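Local coordinates for protein cystathionine gamma-synthase (Xanthomonas oryzae pv. oryzae KACC 10331, PDB 6LD7) that probably binds pyridoxal 5'-phosphate and, as in its trans-sulfuration relatives, makes cystathionine on the route to methionine, at residues C[12-15]-C[16-20]; C[92-95]-C[96-100]. The protein carries 1 engineered substitution. All coordinates share one frame; numbering follows the deposited sequence.

Interaction 1 (C[12-15]-C[16-20]); sequences TPCT and AATAA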
loop_
_atom_site.group_PDB
_atom_site.type_symbol
_atom_site.label_atom_id
_atom_site.label_comp_id
_atom_site.label_asym_id
_atom_site.label_seq_id
_atom_site.Cartn_x
_atom_site.Cartn_y
_atom_site.Cartn_z
ATOM N N THR C 12 36.579 2.825 -10.947
ATOM C CA THR C 12 35.521 3.073 -9.930
ATOM C C THR C 12 34.200 3.441 -10.620
ATOM O O THR C 12 34.069 4.556 -11.148
ATOM C CB THR C 12 35.993 4.147 -8.965
ATOM N N PRO C 13 33.204 2.506 -10.685
ATOM C CA PRO C 13 31.789 2.896 -10.795
ATOM C C PRO C 13 31.501 4.109 -9.875
ATOM O O PRO C 13 32.288 5.032 -9.898
ATOM C CB PRO C 13 31.040 1.582 -10.436
ATOM C CG PRO C 13 31.980 0.472 -10.919
ATOM C CD PRO C 13 33.383 1.035 -10.747
ATOM N N CYS C 14 30.379 4.104 -9.138
ATOM C CA CYS C 14 29.938 5.118 -8.129
ATOM C C CYS C 14 30.219 4.545 -6.727
ATOM O O CYS C 14 30.586 3.359 -6.698
ATOM C CB CYS C 14 28.453 5.434 -8.326
ATOM S SG CYS C 14 27.332 4.005 -8.250
ATOM N N THR C 15 30.049 5.277 -5.610
ATOM C CA THR C 15 30.091 4.656 -4.247
ATOM C C THR C 15 28.806 3.819 -3.939
ATOM O O THR C 15 27.776 3.898 -4.718
ATOM C CB THR C 15 30.361 5.667 -3.119
ATOM O OG1 THR C 15 29.087 6.290 -2.949
ATOM C CG2 THR C 15 31.508 6.630 -3.427
ATOM N N ALA C 16 28.838 3.092 -2.805
ATOM C CA ALA C 16 27.699 2.337 -2.188
ATOM C C ALA C 16 26.538 3.278 -1.803
ATOM O O ALA C 16 25.346 2.886 -1.996
ATOM C CB ALA C 16 28.153 1.573 -0.926
ATOM N N ALA C 17 26.837 4.437 -1.183
ATOM C CA ALA C 17 25.780 5.418 -0.860
ATOM C C ALA C 17 25.121 5.809 -2.191
ATOM O O ALA C 17 23.914 5.755 -2.308
ATOM C CB ALA C 17 26.336 6.638 -0.161
ATOM N N THR C 18 25.893 6.207 -3.201
ATOM C CA THR C 18 25.274 6.670 -4.466
ATOM C C THR C 18 24.372 5.572 -5.072
ATOM O O THR C 18 23.227 5.858 -5.471
ATOM C CB THR C 18 26.339 7.155 -5.425
ATOM O OG1 THR C 18 26.998 8.287 -4.857
ATOM C CG2 THR C 18 25.752 7.486 -6.769
ATOM N N ALA C 19 24.844 4.335 -5.131
ATOM C CA ALA C 19 24.109 3.189 -5.758
ATOM C C ALA C 19 22.791 2.898 -5.030
ATOM O O ALA C 19 21.768 2.749 -5.687
ATOM C CB ALA C 19 25.009 1.958 -5.794
ATOM N N ALA C 20 22.795 2.917 -3.700
ATOM C CA ALA C 20 21.586 2.655 -2.890
ATOM C C ALA C 20 20.575 3.814 -3.075
ATOM O O ALA C 20 19.373 3.621 -3.334
ATOM C CB ALA C 20 22.007 2.490 -1.436
#
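T15 sits at the N-cap of helix 16-21 and bonds to T18 and A19 in the first turn. Its CB leads to OG1. From there OG1 reaches forward to the first turn and accepts from T18 N at 3.2 Å. The N-H points almost straight at the oxygen, with an angle of 176°. The chi1 of 78° sets OG1 between the backbone N and the carbonyl carbon, and this turns it to the amide three residues on. A17 CB lies 3.9 Å from T15 OG1. This is a classic threonine N-cap: the side chain takes up an amide that has no helical carbonyl before it. The backbone of T15 joins in as well, since A19 N donates to T15 O at 3.0 Å, the first i to i+4 bond of the helix.

C14 adds an apolar contact just before the cap. Its CB meets the methyl CG2 of T18 at 3.7 Å. Its SG lies further along, 4.0 Å from CB of A19. With T18 CG2 anti to the backbone N, the methyl is set beside C14, and OG1 lies on another branch. That hydroxyl is hydrogen-bonded to D382 and to S379 N of the second subunit, and the same D382 carboxylate accepts from T15 N. Y331 of the second subunit packs on C14. Within the chain, E74 of helix 63-76 touches both C14 and A19.

Interaction 2 (C[92-95]-C[96-100]); sequences NLVL and NAVLQ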
loop_
_atom_site.group_PDB
_atom_site.type_symbol
_atom_site.label_atom_id
_atom_site.label_comp_id
_atom_site.label_asym_id
_atom_site.label_seq_id
_atom_site.Cartn_x
_atom_site.Cartn_y
_atom_site.Cartn_z
ATOM N N ASN C 92 16.638 -20.844 4.790
ATOM C CA ASN C 92 15.945 -22.019 4.220
ATOM C C ASN C 92 16.348 -22.212 2.749
ATOM O O ASN C 92 16.719 -23.363 2.344
ATOM C CB ASN C 92 14.439 -21.841 4.437
ATOM C CG ASN C 92 13.629 -23.026 3.937
ATOM O OD1 ASN C 92 14.204 -24.062 3.909
ATOM N ND2 ASN C 92 12.303 -22.964 3.912
ATOM N N LEU C 93 16.271 -21.148 1.939
ATOM C CA LEU C 93 16.661 -21.232 0.521
ATOM C C LEU C 93 18.098 -21.774 0.340
ATOM O O LEU C 93 18.350 -22.734 -0.442
ATOM C CB LEU C 93 16.501 -19.830 -0.033
ATOM C CG LEU C 93 17.011 -19.712 -1.467
ATOM C CD1 LEU C 93 16.309 -20.676 -2.391
ATOM C CD2 LEU C 93 16.896 -18.301 -1.954
ATOM N N VAL C 94 19.072 -21.240 1.068
ATOM C CA VAL C 94 20.470 -21.712 0.933
ATOM C C VAL C 94 20.581 -23.191 1.317
ATOM O O VAL C 94 21.248 -23.881 0.606
ATOM C CB VAL C 94 21.407 -20.895 1.800
ATOM C CG1 VAL C 94 22.795 -21.495 1.781
ATOM C CG2 VAL C 94 21.372 -19.419 1.390
ATOM N N LEU C 95 20.013 -23.605 2.433
ATOM C CA LEU C 95 20.032 -25.021 2.861
ATOM C C LEU C 95 19.532 -25.939 1.750
ATOM O O LEU C 95 20.161 -26.982 1.546
ATOM C CB LEU C 95 19.197 -25.235 4.108
ATOM C CG LEU C 95 19.634 -24.430 5.333
ATOM C CD1 LEU C 95 18.616 -24.695 6.467
ATOM C CD2 LEU C 95 21.038 -24.788 5.762
ATOM N N ASN C 96 18.448 -25.570 1.075
ATOM C CA ASN C 96 17.869 -26.390 -0.001
ATOM C C ASN C 96 18.699 -26.257 -1.277
ATOM O O ASN C 96 18.828 -27.234 -2.007
ATOM C CB ASN C 96 16.437 -25.958 -0.288
ATOM C CG ASN C 96 15.459 -26.520 0.712
ATOM O OD1 ASN C 96 14.990 -27.651 0.542
ATOM N ND2 ASN C 96 15.103 -25.724 1.716
ATOM N N ALA C 97 19.281 -25.126 -1.610
ATOM C CA ALA C 97 20.036 -25.060 -2.867
ATOM C C ALA C 97 21.374 -25.778 -2.712
ATOM O O ALA C 97 21.949 -26.255 -3.694
ATOM C CB ALA C 97 20.296 -23.651 -3.281
ATOM N N VAL C 98 21.924 -25.785 -1.527
ATOM C CA VAL C 98 23.320 -26.223 -1.384
ATOM C C VAL C 98 23.438 -27.630 -0.833
ATOM O O VAL C 98 24.439 -28.207 -1.136
ATOM C CB VAL C 98 24.108 -25.233 -0.523
ATOM C CG1 VAL C 98 25.495 -25.694 -0.303
ATOM C CG2 VAL C 98 24.185 -23.917 -1.218
ATOM N N LEU C 99 22.666 -28.045 0.135
ATOM C CA LEU C 99 22.923 -29.303 0.886
ATOM C C LEU C 99 22.003 -30.427 0.402
ATOM O O LEU C 99 20.932 -30.156 -0.174
ATOM C CB LEU C 99 22.607 -29.062 2.359
ATOM C CG LEU C 99 23.420 -27.997 3.059
ATOM C CD1 LEU C 99 22.990 -27.778 4.493
ATOM C CD2 LEU C 99 24.855 -28.430 3.067
ATOM N N GLN C 100 22.379 -31.654 0.691
ATOM C CA GLN C 100 21.579 -32.895 0.520
ATOM C C GLN C 100 22.030 -33.928 1.555
ATOM O O GLN C 100 23.143 -33.770 2.123
ATOM C CB GLN C 100 21.802 -33.411 -0.895
ATOM C CG GLN C 100 23.220 -33.866 -1.163
ATOM C CD GLN C 100 23.296 -34.305 -2.602
ATOM O OE1 GLN C 100 22.449 -33.969 -3.399
ATOM N NE2 GLN C 100 24.262 -35.123 -2.942
#
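N92 O is gripped twice by N96, once by its backbone and once by its side chain. N96 N donates at 3.1 Å to N92 O, nearly in line with the carbonyl bond. N96 ND2 donates to the same N92 O at 2.9 Å, but from above the carbonyl plane, 49° out of it. The oxygen lies close to the plane of the N96 amide, and the N-H points at it with an angle of 162°. N96 CG stands anti to its own carbonyl carbon, which swings the amide back along the helix to the preceding turn. N92 OD1 also lies 2.9 Å from N96 ND2, but the angle is too poor for a hydrogen bond, and the two amide planes are 59° apart. The ND2 bond should restrain rotation of the N96 amide.

The following i to i+4 bonds are plain helix bonds. A97 N donates to L93 O at 2.8 Å, and V98 N to V94 O at 2.9 Å. L99 N still reaches L95 O at 3.1 Å, although L99 is the first residue to leave helical geometry. Two apolar pairs lie side by side along this last turn. V94 CG1 meets V98 CG2 at 4.1 Å, and L95 CD2 meets L99 CD1 at 3.8 Å.

K125 of the third subunit donates to the carbonyls of N96 and L99 at the helix end. Helix 87-98 is packed on several sides. V94, V98 and L99 rest on L151 of strand 151-155, L95 packs on L118, F119 and L122 of helix 113-124, and A97 meets L233 and W236 of helix 227-240.

Overall arrangement
The two interactions come in series along the chain and do not touch. Their centres are 31 Å apart, and their nearest atoms about 21 Å. Interaction 1 starts the short helix 16-21 near the N-terminus, at the surface of the chain. Interaction 2 ends helix 87-98, which packs against the seven-stranded mixed sheet and leads towards strand 104-108 of that sheet. Between them along the chain lie helix 63-76 and strand 80-84. Each also meets a different copy of the protein: residues 12-20 the second subunit, residues 92-100 the third. Thus one helix start and one helix end contribute to separate interfaces of the four-chain assembly.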